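PDB 3C8J: killer cell lectin-like receptor 3 from Mus musculus, which serves natural killer cells as a disulfide-linked homodimeric receptor for class I MHC molecules, built on a C-type lectin-like domain. Local coordinates for residues Gln128-Tyr142 / Arg171-Asp185. The protein carries 4 engineered substitutions. Residues are numbered along the deposited sequence; the frame is centred on the assembly and turned at random.
Sequences QRHVIPGNYWIGLSY and RGCVFLSKARIEDID. Engineered in segment 128-142: Gly134 (natural residue Glu).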
loop_
_atom_site.group_PDB
_atom_site.type_symbol
_atom_site.label_atom_id
_atom_site.label_comp_id
_atom_site.label_asym_id
_atom_site.label_seq_id
_atom_site.Cartn_x
_atom_site.Cartn_y
_atom_site.Cartn_z
ATOM N N GLN A 128 0.057 7.872 -10.601
ATOM C CA GLN A 128 0.973 8.564 -11.495
ATOM C C GLN A 128 2.361 8.780 -10.885
ATOM O O GLN A 128 3.390 8.668 -11.577
ATOM C CB GLN A 128 0.372 9.868 -11.960
ATOM C CG GLN A 128 -0.920 9.685 -12.695
ATOM C CD GLN A 128 -1.598 10.991 -13.026
ATOM O OE1 GLN A 128 -1.756 11.871 -12.182
ATOM N NE2 GLN A 128 -2.008 11.125 -14.269
ATOM N N ARG A 129 2.402 9.077 -9.587
ATOM C CA ARG A 129 3.671 9.115 -8.887
ATOM C C ARG A 129 4.320 7.726 -8.901
ATOM O O ARG A 129 5.525 7.613 -8.924
ATOM C CB ARG A 129 3.478 9.583 -7.447
ATOM C CG ARG A 129 3.203 11.064 -7.282
ATOM C CD ARG A 129 3.105 11.448 -5.782
ATOM N NE ARG A 129 1.719 11.594 -5.278
ATOM C CZ ARG A 129 1.177 10.780 -4.372
ATOM N NH1 ARG A 129 1.882 9.778 -3.869
ATOM N NH2 ARG A 129 -0.057 10.959 -3.949
ATOM N N HIS A 130 3.509 6.666 -8.875
ATOM C CA HIS A 130 4.028 5.316 -8.670
ATOM C C HIS A 130 4.594 4.706 -9.956
ATOM O O HIS A 130 5.702 4.175 -10.020
ATOM C CB HIS A 130 2.912 4.417 -8.176
ATOM C CG HIS A 130 3.309 2.985 -8.126
ATOM N ND1 HIS A 130 4.152 2.490 -7.153
ATOM C CD2 HIS A 130 3.056 1.959 -8.971
ATOM C CE1 HIS A 130 4.370 1.206 -7.377
ATOM N NE2 HIS A 130 3.723 0.865 -8.486
ATOM N N VAL A 131 3.767 4.793 -10.984
ATOM C CA VAL A 131 3.969 4.135 -12.243
ATOM C C VAL A 131 5.377 4.386 -12.805
ATOM O O VAL A 131 5.928 5.495 -12.668
ATOM C CB VAL A 131 2.811 4.598 -13.134
ATOM C CG1 VAL A 131 3.246 5.297 -14.402
ATOM C CG2 VAL A 131 1.762 3.477 -13.298
ATOM N N ILE A 132 5.979 3.345 -13.390
ATOM C CA ILE A 132 7.184 3.520 -14.189
ATOM C C ILE A 132 6.731 4.297 -15.424
ATOM O O ILE A 132 5.650 4.026 -15.907
ATOM C CB ILE A 132 7.788 2.165 -14.605
ATOM C CG1 ILE A 132 8.576 1.545 -13.454
ATOM C CG2 ILE A 132 8.731 2.342 -15.803
ATOM C CD1 ILE A 132 8.601 0.038 -13.479
ATOM N N PRO A 133 7.514 5.293 -15.907
ATOM C CA PRO A 133 7.071 6.059 -17.111
ATOM C C PRO A 133 6.516 5.151 -18.203
ATOM O O PRO A 133 7.179 4.201 -18.606
ATOM C CB PRO A 133 8.347 6.732 -17.588
ATOM C CG PRO A 133 9.114 6.962 -16.349
ATOM C CD PRO A 133 8.800 5.813 -15.388
ATOM N N GLY A 134 5.283 5.401 -18.623
ATOM C CA GLY A 134 4.650 4.621 -19.672
ATOM C C GLY A 134 3.200 5.045 -19.812
ATOM O O GLY A 134 2.798 6.089 -19.292
ATOM N N ASN A 135 2.422 4.234 -20.521
ATOM C CA ASN A 135 1.003 4.455 -20.699
ATOM C C ASN A 135 0.240 3.208 -20.303
ATOM O O ASN A 135 0.551 2.110 -20.777
ATOM C CB ASN A 135 0.718 4.815 -22.141
ATOM C CG ASN A 135 1.442 6.056 -22.564
ATOM O OD1 ASN A 135 2.080 6.090 -23.607
ATOM N ND2 ASN A 135 1.376 7.091 -21.736
ATOM N N TYR A 136 -0.762 3.374 -19.442
ATOM C CA TYR A 136 -1.459 2.241 -18.854
ATOM C C TYR A 136 -2.966 2.313 -19.117
ATOM O O TYR A 136 -3.637 3.284 -18.734
ATOM C CB TYR A 136 -1.209 2.212 -17.337
ATOM C CG TYR A 136 0.227 2.042 -16.944
ATOM C CD1 TYR A 136 1.114 3.101 -17.039
ATOM C CD2 TYR A 136 0.694 0.838 -16.443
ATOM C CE1 TYR A 136 2.438 2.966 -16.690
ATOM C CE2 TYR A 136 2.034 0.702 -16.057
ATOM C CZ TYR A 136 2.892 1.782 -16.192
ATOM O OH TYR A 136 4.203 1.690 -15.869
ATOM N N TRP A 137 -3.508 1.297 -19.770
ATOM C CA TRP A 137 -4.947 1.198 -19.914
ATOM C C TRP A 137 -5.577 1.124 -18.521
ATOM O O TRP A 137 -5.018 0.508 -17.601
ATOM C CB TRP A 137 -5.313 -0.033 -20.721
ATOM C CG TRP A 137 -4.980 0.056 -22.183
ATOM C CD1 TRP A 137 -4.194 -0.805 -22.885
ATOM C CD2 TRP A 137 -5.443 1.045 -23.139
ATOM N NE1 TRP A 137 -4.138 -0.429 -24.210
ATOM C CE2 TRP A 137 -4.894 0.699 -24.393
ATOM C CE3 TRP A 137 -6.254 2.180 -23.052
ATOM C CZ2 TRP A 137 -5.123 1.453 -25.550
ATOM C CZ3 TRP A 137 -6.489 2.923 -24.205
ATOM C CH2 TRP A 137 -5.923 2.557 -25.437
ATOM N N ILE A 138 -6.715 1.798 -18.361
ATOM C CA ILE A 138 -7.509 1.691 -17.139
ATOM C C ILE A 138 -8.955 1.392 -17.537
ATOM O O ILE A 138 -9.299 1.483 -18.716
ATOM C CB ILE A 138 -7.383 2.932 -16.218
ATOM C CG1 ILE A 138 -7.925 4.190 -16.894
ATOM C CG2 ILE A 138 -5.944 3.144 -15.810
ATOM C CD1 ILE A 138 -7.947 5.395 -15.951
ATOM N N GLY A 139 -9.789 1.005 -16.570
ATOM C CA GLY A 139 -11.139 0.519 -16.865
ATOM C C GLY A 139 -12.146 1.628 -17.119
ATOM O O GLY A 139 -13.190 1.689 -16.466
ATOM N N LEU A 140 -11.828 2.513 -18.056
ATOM C CA LEU A 140 -12.756 3.532 -18.485
ATOM C C LEU A 140 -12.808 3.538 -20.004
ATOM O O LEU A 140 -11.819 3.885 -20.667
ATOM C CB LEU A 140 -12.368 4.909 -17.937
ATOM C CG LEU A 140 -13.236 6.102 -18.366
ATOM C CD1 LEU A 140 -14.626 5.938 -17.845
ATOM C CD2 LEU A 140 -12.640 7.392 -17.842
ATOM N N SER A 141 -13.964 3.144 -20.541
ATOM C CA SER A 141 -14.148 3.011 -21.986
ATOM C C SER A 141 -15.445 3.642 -22.451
ATOM O O SER A 141 -16.363 3.845 -21.657
ATOM C CB SER A 141 -14.126 1.536 -22.379
ATOM O OG SER A 141 -15.122 0.809 -21.678
ATOM N N TYR A 142 -15.512 3.928 -23.750
ATOM C CA TYR A 142 -16.696 4.491 -24.405
ATOM C C TYR A 142 -17.717 3.397 -24.705
ATOM O O TYR A 142 -17.390 2.406 -25.350
ATOM C CB TYR A 142 -16.277 5.186 -25.703
ATOM C CG TYR A 142 -17.348 6.046 -26.336
ATOM C CD1 TYR A 142 -17.484 7.396 -25.990
ATOM C CD2 TYR A 142 -18.220 5.519 -27.290
ATOM C CE1 TYR A 142 -18.462 8.192 -26.566
ATOM C CE2 TYR A 142 -19.211 6.313 -27.879
ATOM C CZ TYR A 142 -19.322 7.649 -27.513
ATOM O OH TYR A 142 -20.290 8.439 -28.081
ATOM N N ARG A 171 -14.000 7.946 -29.831
ATOM C CA ARG A 171 -14.865 6.869 -29.355
ATOM C C ARG A 171 -14.024 5.676 -28.895
ATOM O O ARG A 171 -14.332 4.521 -29.226
ATOM C CB ARG A 171 -15.861 6.444 -30.442
ATOM C CG ARG A 171 -17.156 7.216 -30.415
ATOM C CD ARG A 171 -18.112 6.743 -31.507
ATOM N NE ARG A 171 -19.373 7.491 -31.503
ATOM C CZ ARG A 171 -19.531 8.705 -32.026
ATOM N NH1 ARG A 171 -18.503 9.319 -32.599
ATOM N NH2 ARG A 171 -20.716 9.309 -31.975
ATOM N N GLY A 172 -12.976 5.970 -28.119
ATOM C CA GLY A 172 -11.972 4.990 -27.751
ATOM C C GLY A 172 -11.979 4.701 -26.271
ATOM O O GLY A 172 -13.046 4.591 -25.667
ATOM N N CYS A 173 -10.779 4.585 -25.701
ATOM C CA CYS A 173 -10.576 4.172 -24.319
ATOM C C CYS A 173 -9.716 5.182 -23.526
ATOM O O CYS A 173 -9.397 6.260 -24.039
ATOM C CB CYS A 173 -9.915 2.793 -24.292
ATOM S SG CYS A 173 -10.981 1.443 -24.782
ATOM N N VAL A 174 -9.356 4.845 -22.281
ATOM C CA VAL A 174 -8.583 5.767 -21.440
ATOM C C VAL A 174 -7.331 5.127 -20.833
ATOM O O VAL A 174 -7.388 4.048 -20.241
ATOM C CB VAL A 174 -9.448 6.404 -20.303
ATOM C CG1 VAL A 174 -8.595 7.265 -19.371
ATOM C CG2 VAL A 174 -10.559 7.263 -20.867
ATOM N N PHE A 175 -6.197 5.801 -20.956
ATOM C CA PHE A 175 -4.983 5.327 -20.302
ATOM C C PHE A 175 -4.468 6.381 -19.352
ATOM O O PHE A 175 -4.856 7.539 -19.455
ATOM C CB PHE A 175 -3.917 4.952 -21.333
ATOM C CG PHE A 175 -3.403 6.110 -22.139
ATOM C CD1 PHE A 175 -2.170 6.685 -21.836
ATOM C CD2 PHE A 175 -4.127 6.618 -23.200
ATOM C CE1 PHE A 175 -1.685 7.758 -22.582
ATOM C CE2 PHE A 175 -3.648 7.675 -23.929
ATOM C CZ PHE A 175 -2.425 8.246 -23.618
ATOM N N LEU A 176 -3.624 5.987 -18.399
ATOM C CA LEU A 176 -2.885 7.002 -17.668
ATOM C C LEU A 176 -1.375 6.967 -17.914
ATOM O O LEU A 176 -0.805 5.939 -18.332
ATOM C CB LEU A 176 -3.238 7.039 -16.172
ATOM C CG LEU A 176 -2.689 6.064 -15.130
ATOM C CD1 LEU A 176 -1.169 6.039 -15.101
ATOM C CD2 LEU A 176 -3.242 6.399 -13.744
ATOM N N SER A 177 -0.759 8.122 -17.683
ATOM C CA SER A 177 0.671 8.321 -17.785
ATOM C C SER A 177 1.020 9.058 -16.506
ATOM O O SER A 177 0.122 9.458 -15.775
ATOM C CB SER A 177 1.027 9.157 -19.034
ATOM O OG SER A 177 0.296 10.368 -19.085
ATOM N N LYS A 178 2.309 9.231 -16.230
ATOM C CA LYS A 178 2.736 9.921 -15.024
ATOM C C LYS A 178 2.259 11.377 -15.044
ATOM O O LYS A 178 2.144 12.022 -13.993
ATOM C CB LYS A 178 4.264 9.874 -14.862
ATOM C CG LYS A 178 4.832 8.486 -14.604
ATOM C CD LYS A 178 6.297 8.534 -14.138
ATOM C CE LYS A 178 6.427 9.022 -12.700
ATOM N NZ LYS A 178 5.823 8.063 -11.743
ATOM N N ALA A 179 1.983 11.867 -16.255
ATOM C CA ALA A 179 1.596 13.249 -16.507
ATOM C C ALA A 179 0.083 13.486 -16.494
ATOM O O ALA A 179 -0.363 14.539 -16.031
ATOM C CB ALA A 179 2.190 13.722 -17.804
ATOM N N ARG A 180 -0.707 12.536 -16.997
ATOM C CA ARG A 180 -2.172 12.700 -16.976
ATOM C C ARG A 180 -2.976 11.469 -17.420
ATOM O O ARG A 180 -2.466 10.350 -17.375
ATOM C CB ARG A 180 -2.587 13.918 -17.792
ATOM C CG ARG A 180 -2.153 13.808 -19.212
ATOM C CD ARG A 180 -2.165 15.148 -19.938
ATOM N NE ARG A 180 -1.610 14.947 -21.276
ATOM C CZ ARG A 180 -0.308 14.850 -21.551
ATOM N NH1 ARG A 180 0.602 14.965 -20.586
ATOM N NH2 ARG A 180 0.087 14.642 -22.800
ATOM N N ILE A 181 -4.243 11.689 -17.775
ATOM C CA ILE A 181 -5.098 10.675 -18.394
ATOM C C ILE A 181 -5.649 11.220 -19.715
ATOM O O ILE A 181 -5.916 12.406 -19.838
ATOM C CB ILE A 181 -6.298 10.209 -17.494
ATOM C CG1 ILE A 181 -7.292 11.342 -17.263
ATOM C CG2 ILE A 181 -5.828 9.695 -16.174
ATOM C CD1 ILE A 181 -8.679 10.866 -16.945
ATOM N N GLU A 182 -5.818 10.332 -20.687
ATOM C CA GLU A 182 -6.183 10.706 -22.041
ATOM C C GLU A 182 -7.108 9.670 -22.676
ATOM O O GLU A 182 -7.293 8.582 -22.132
ATOM C CB GLU A 182 -4.924 10.826 -22.889
ATOM C CG GLU A 182 -4.279 12.179 -22.899
ATOM C CD GLU A 182 -3.584 12.439 -24.224
ATOM O OE1 GLU A 182 -2.458 11.909 -24.410
ATOM O OE2 GLU A 182 -4.162 13.175 -25.065
ATOM N N ASP A 183 -7.661 10.007 -23.836
ATOM C CA ASP A 183 -8.488 9.077 -24.596
ATOM C C ASP A 183 -7.896 8.770 -25.972
ATOM O O ASP A 183 -7.513 9.688 -26.725
ATOM C CB ASP A 183 -9.937 9.586 -24.724
ATOM C CG ASP A 183 -10.044 10.905 -25.478
ATOM O OD1 ASP A 183 -9.273 11.847 -25.200
ATOM O OD2 ASP A 183 -10.930 11.007 -26.350
ATOM N N ILE A 184 -7.835 7.479 -26.302
ATOM C CA ILE A 184 -7.262 7.029 -27.576
ATOM C C ILE A 184 -7.841 5.677 -28.034
ATOM O O ILE A 184 -8.473 4.967 -27.245
ATOM C CB ILE A 184 -5.698 7.025 -27.503
ATOM C CG1 ILE A 184 -5.077 7.303 -28.875
ATOM C CG2 ILE A 184 -5.172 5.770 -26.807
ATOM C CD1 ILE A 184 -3.772 8.101 -28.843
ATOM N N ASP A 185 -7.644 5.360 -29.318
ATOM C CA ASP A 185 -8.068 4.094 -29.928
ATOM C C ASP A 185 -7.732 2.910 -29.040
ATOM O O ASP A 185 -6.585 2.741 -28.641
ATOM C CB ASP A 185 -7.420 3.926 -31.323
ATOM C CG ASP A 185 -7.600 2.510 -31.911
ATOM O OD1 ASP A 185 -6.766 2.105 -32.751
ATOM O OD2 ASP A 185 -8.565 1.805 -31.536
#
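Arg171 lays its CG over one face of the Tyr142 ring, a CH-pi contact 3.7 Å from CG to the ring centroid. Next door, Gly172 O accepts the Tyr142 N-H almost end-on, with a C=O...N angle of 169°. Cys173 sets its CB 3.4 Å from CZ3 of Trp137, and its SG, disulfide-bonded to Cys186, lies obliquely to the same indole. Val174 splits its branches: CG1 meets Ile138 CD1 and CG2 meets Leu140 CD2, while its O takes the Ile138 N-H at 3.0 Å. Between Trp137 and Ser141 the antiparallel register slips by two residues, a beta bulge at the corner around Gly139. The edge of the Phe175 ring faces the Asn135 amide, the two planes 74° apart. Leu176 and Tyr136 form a hydrogen-bonded antiparallel pair, and Leu176 CD1 approaches Tyr136 CD1. Ser177 O receives a weak bond from Gln128 NE2. The Lys178 chain, turned back on itself in its last two bonds, brings its ammonium to the C-terminal end of helix 121-130, where NZ donates to Gln128 O, weakly to Arg129 O, and at 2.7 Å to the O of Val131, just past the helix. That ties a residue of the region implicated in MHC class I binding to this helix end. Farther on, Ile184 CG2 touches Trp137 CH2. In this C-type lectin-like fold, strand 173-176 runs between 136-143 and 181-184; strand 190-197 pairs parallel with 136-143, its Tyr190 meets the Trp137 and Phe175 rings, and helix 101-110 brings Trp101 against Ser141 and Cys173.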